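Local coordinates for protein Polyphosphate:AMP phosphotransferase (Pseudomonas aeruginosa PAO1, PDB 3CZP) that transfers phosphate from inorganic polyphosphate to AMP to make ADP, and less efficiently to GMP, using magnesium and working as a homodimer, at residues A[32-42]-A[230-239]. Residues are numbered along the deposited sequence; the frame is centred on the assembly and turned at random.
Sequences AQFELKQQARF and LEGLQAALAT
Gln39 NE2 holds two acceptors, Leu237 O across the helix pair and Glu35 OE2 one turn back on its own helix. The bond to Leu237 O is almost straight (3.1 Å, 170°), with the acceptor lying in the amide plane; Glu35 OE2 receives the other hydrogen on its anti lone pair, 2.8 Å from Gln39 NE2. Gln39 OE1 is gripped side-on by NE and NH2 of Arg41, the latter at 2.9 Å, which fixes the rotation of the amide. Arg41 NH2 also reaches Ala236 O in a weak bond, and Thr239 OG1 donates to Ala236 O at 2.8 Å. Beneath this network Leu237 is a knob among Ala32, Glu35, Leu36 and Gln39, sending CD1 to Ala32 O and CD2 to 3.6 Å from Leu36 CA. Leu237 crosses Phe42 at about a right angle, and Leu233 CD1 meets that ring at its edge, while Leu233 CD2 packs on Ala32 CB at 3.7 Å. Val44 of strand 44-50 and Leu148 of strand 148-155 continue this apolar layer. Helix segments 32-39 and 230-238 run at 34° to each other in the N-terminal P-loop-type PPK2 domain, and side chains supply donors to Ala236 O and Leu237 O in the last turn, firmly from Gln39 and Thr239, weakly from Arg41.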
loop_
_atom_site.group_PDB
_atom_site.type_symbol
_atom_site.label_atom_id
_atom_site.label_comp_id
_atom_site.label_asym_id
_atom_site.label_seq_id
_atom_site.Cartn_x
_atom_site.Cartn_y
_atom_site.Cartn_z
ATOM N N ALA A 32 -5.949 9.222 26.632
ATOM C CA ALA A 32 -7.015 8.935 25.703
ATOM C C ALA A 32 -6.379 8.329 24.446
ATOM O O ALA A 32 -6.853 7.372 23.919
ATOM C CB ALA A 32 -7.807 10.235 25.345
ATOM N N GLN A 33 -5.286 8.908 23.983
ATOM C CA GLN A 33 -4.591 8.384 22.806
ATOM C C GLN A 33 -4.097 6.941 23.012
ATOM O O GLN A 33 -4.174 6.123 22.118
ATOM C CB GLN A 33 -3.470 9.362 22.461
ATOM C CG GLN A 33 -2.786 9.090 21.138
ATOM C CD GLN A 33 -1.720 10.029 20.897
ATOM O OE1 GLN A 33 -1.095 10.483 21.865
ATOM N NE2 GLN A 33 -1.430 10.327 19.610
ATOM N N PHE A 34 -3.611 6.627 24.202
ATOM C CA PHE A 34 -3.139 5.299 24.544
ATOM C C PHE A 34 -4.284 4.278 24.576
ATOM O O PHE A 34 -4.178 3.174 24.029
ATOM C CB PHE A 34 -2.384 5.307 25.895
ATOM C CG PHE A 34 -1.877 3.955 26.306
ATOM C CD1 PHE A 34 -0.704 3.431 25.736
ATOM C CD2 PHE A 34 -2.575 3.180 27.245
ATOM C CE1 PHE A 34 -0.247 2.178 26.093
ATOM C CE2 PHE A 34 -2.119 1.913 27.602
ATOM C CZ PHE A 34 -0.972 1.411 27.032
ATOM N N GLU A 35 -5.398 4.672 25.161
ATOM C CA GLU A 35 -6.596 3.796 25.242
ATOM C C GLU A 35 -7.191 3.489 23.827
ATOM O O GLU A 35 -7.707 2.392 23.524
ATOM C CB GLU A 35 -7.619 4.492 26.121
ATOM C CG GLU A 35 -8.987 3.783 26.270
ATOM C CD GLU A 35 -8.873 2.427 26.939
ATOM O OE1 GLU A 35 -7.877 2.205 27.657
ATOM O OE2 GLU A 35 -9.780 1.576 26.770
ATOM N N LEU A 36 -7.126 4.491 22.978
ATOM C CA LEU A 36 -7.482 4.366 21.595
ATOM C C LEU A 36 -6.648 3.297 20.884
ATOM O O LEU A 36 -7.180 2.524 20.087
ATOM C CB LEU A 36 -7.315 5.738 20.884
ATOM C CG LEU A 36 -7.607 5.763 19.352
ATOM C CD1 LEU A 36 -9.139 5.679 18.970
ATOM C CD2 LEU A 36 -7.013 6.995 18.721
ATOM N N LYS A 37 -5.339 3.329 21.096
ATOM C CA LYS A 37 -4.428 2.366 20.524
ATOM C C LYS A 37 -4.763 1.009 21.085
ATOM O O LYS A 37 -4.924 0.021 20.344
ATOM C CB LYS A 37 -2.979 2.777 20.824
ATOM C CG LYS A 37 -1.858 1.813 20.344
ATOM C CD LYS A 37 -0.558 2.078 21.111
ATOM C CE LYS A 37 0.583 1.132 20.704
ATOM N NZ LYS A 37 1.870 1.735 21.146
ATOM N N GLN A 38 -4.866 0.946 22.412
ATOM C CA GLN A 38 -5.246 -0.306 23.088
ATOM C C GLN A 38 -6.548 -0.924 22.566
ATOM O O GLN A 38 -6.606 -2.103 22.244
ATOM C CB GLN A 38 -5.334 -0.087 24.597
ATOM C CG GLN A 38 -4.015 0.309 25.232
ATOM C CD GLN A 38 -2.860 -0.682 24.978
ATOM O OE1 GLN A 38 -1.980 -0.446 24.121
ATOM N NE2 GLN A 38 -2.841 -1.776 25.744
ATOM N N GLN A 39 -7.602 -0.140 22.479
ATOM C CA GLN A 39 -8.880 -0.670 21.972
ATOM C C GLN A 39 -8.828 -1.120 20.479
ATOM O O GLN A 39 -9.440 -2.107 20.101
ATOM C CB GLN A 39 -9.979 0.368 22.148
ATOM C CG GLN A 39 -10.387 0.574 23.542
ATOM C CD GLN A 39 -11.609 1.436 23.694
ATOM O OE1 GLN A 39 -12.315 1.701 22.713
ATOM N NE2 GLN A 39 -11.880 1.881 24.946
ATOM N N ALA A 40 -8.077 -0.388 19.663
ATOM C CA ALA A 40 -7.930 -0.716 18.239
ATOM C C ALA A 40 -9.279 -0.934 17.554
ATOM O O ALA A 40 -9.436 -1.855 16.748
ATOM C CB ALA A 40 -7.031 -1.948 18.048
ATOM N N ARG A 41 -10.230 -0.070 17.838
ATOM C CA ARG A 41 -11.593 -0.306 17.446
ATOM C C ARG A 41 -12.101 0.699 16.418
ATOM O O ARG A 41 -13.029 0.406 15.701
ATOM C CB ARG A 41 -12.462 -0.407 18.745
ATOM C CG ARG A 41 -13.911 -0.458 18.551
ATOM C CD ARG A 41 -14.538 -0.695 19.903
ATOM N NE ARG A 41 -14.363 0.421 20.831
ATOM C CZ ARG A 41 -15.321 1.282 21.152
ATOM N NH1 ARG A 41 -16.544 1.168 20.609
ATOM N NH2 ARG A 41 -15.088 2.256 22.030
ATOM N N PHE A 42 -11.437 1.859 16.306
ATOM C CA PHE A 42 -11.886 2.851 15.409
ATOM C C PHE A 42 -10.763 3.864 15.161
ATOM O O PHE A 42 -9.853 4.022 15.979
ATOM C CB PHE A 42 -13.179 3.563 15.921
ATOM C CG PHE A 42 -12.993 4.295 17.233
ATOM C CD1 PHE A 42 -12.557 5.611 17.255
ATOM C CD2 PHE A 42 -13.276 3.666 18.450
ATOM C CE1 PHE A 42 -12.380 6.328 18.486
ATOM C CE2 PHE A 42 -13.075 4.378 19.680
ATOM C CZ PHE A 42 -12.596 5.717 19.676
ATOM N N LEU A 230 -10.406 16.010 23.329
ATOM C CA LEU A 230 -10.479 15.167 24.514
ATOM C C LEU A 230 -11.879 14.714 24.782
ATOM O O LEU A 230 -12.129 13.540 25.029
ATOM C CB LEU A 230 -9.898 15.876 25.779
ATOM C CG LEU A 230 -9.899 15.009 27.017
ATOM C CD1 LEU A 230 -8.840 13.868 26.905
ATOM C CD2 LEU A 230 -9.711 15.911 28.275
ATOM N N GLU A 231 -12.814 15.649 24.747
ATOM C CA GLU A 231 -14.211 15.340 25.029
ATOM C C GLU A 231 -14.748 14.309 24.079
ATOM O O GLU A 231 -15.388 13.318 24.498
ATOM C CB GLU A 231 -15.059 16.609 24.928
ATOM C CG GLU A 231 -16.462 16.449 25.440
ATOM C CD GLU A 231 -17.227 17.784 25.488
ATOM O OE1 GLU A 231 -16.580 18.886 25.492
ATOM O OE2 GLU A 231 -18.482 17.727 25.543
ATOM N N GLY A 232 -14.511 14.546 22.795
ATOM C CA GLY A 232 -14.983 13.652 21.730
ATOM C C GLY A 232 -14.349 12.272 21.823
ATOM O O GLY A 232 -15.020 11.278 21.671
ATOM N N LEU A 233 -13.048 12.205 22.090
ATOM C CA LEU A 233 -12.361 10.953 22.216
ATOM C C LEU A 233 -12.734 10.164 23.468
ATOM O O LEU A 233 -13.003 8.965 23.375
ATOM C CB LEU A 233 -10.849 11.213 22.120
ATOM C CG LEU A 233 -9.920 10.036 21.873
ATOM C CD1 LEU A 233 -10.293 9.150 20.691
ATOM C CD2 LEU A 233 -8.480 10.554 21.745
ATOM N N GLN A 234 -12.843 10.832 24.621
ATOM C CA GLN A 234 -13.286 10.158 25.855
ATOM C C GLN A 234 -14.689 9.542 25.654
ATOM O O GLN A 234 -14.894 8.397 25.991
ATOM C CB GLN A 234 -13.225 11.128 27.048
ATOM C CG GLN A 234 -11.783 11.510 27.463
ATOM C CD GLN A 234 -11.733 12.311 28.739
ATOM O OE1 GLN A 234 -12.632 13.104 29.025
ATOM N NE2 GLN A 234 -10.671 12.129 29.503
ATOM N N ALA A 235 -15.618 10.288 25.058
ATOM C CA ALA A 235 -16.990 9.812 24.812
ATOM C C ALA A 235 -17.003 8.575 23.949
ATOM O O ALA A 235 -17.695 7.594 24.256
ATOM C CB ALA A 235 -17.844 10.907 24.133
ATOM N N ALA A 236 -16.251 8.645 22.847
ATOM C CA ALA A 236 -16.176 7.563 21.901
ATOM C C ALA A 236 -15.519 6.365 22.535
ATOM O O ALA A 236 -15.959 5.272 22.320
ATOM C CB ALA A 236 -15.415 8.011 20.622
ATOM N N LEU A 237 -14.460 6.563 23.328
ATOM C CA LEU A 237 -13.773 5.434 23.953
ATOM C C LEU A 237 -14.676 4.732 24.907
ATOM O O LEU A 237 -14.439 3.572 25.106
ATOM C CB LEU A 237 -12.511 5.790 24.720
ATOM C CG LEU A 237 -11.401 6.403 23.821
ATOM C CD1 LEU A 237 -10.390 7.136 24.665
ATOM C CD2 LEU A 237 -10.712 5.308 22.973
ATOM N N ALA A 238 -15.657 5.423 25.503
ATOM C CA ALA A 238 -16.617 4.804 26.486
ATOM C C ALA A 238 -17.737 3.943 25.917
ATOM O O ALA A 238 -18.300 3.102 26.628
ATOM C CB ALA A 238 -17.256 5.905 27.355
ATOM N N THR A 239 -18.138 4.183 24.677
ATOM C CA THR A 239 -19.337 3.537 24.112
ATOM C C THR A 239 -19.119 2.028 24.013
ATOM O O THR A 239 -18.054 1.606 23.539
ATOM C CB THR A 239 -19.585 4.044 22.692
ATOM O OG1 THR A 239 -18.360 3.870 21.929
ATOM C CG2 THR A 239 -19.971 5.544 22.728
#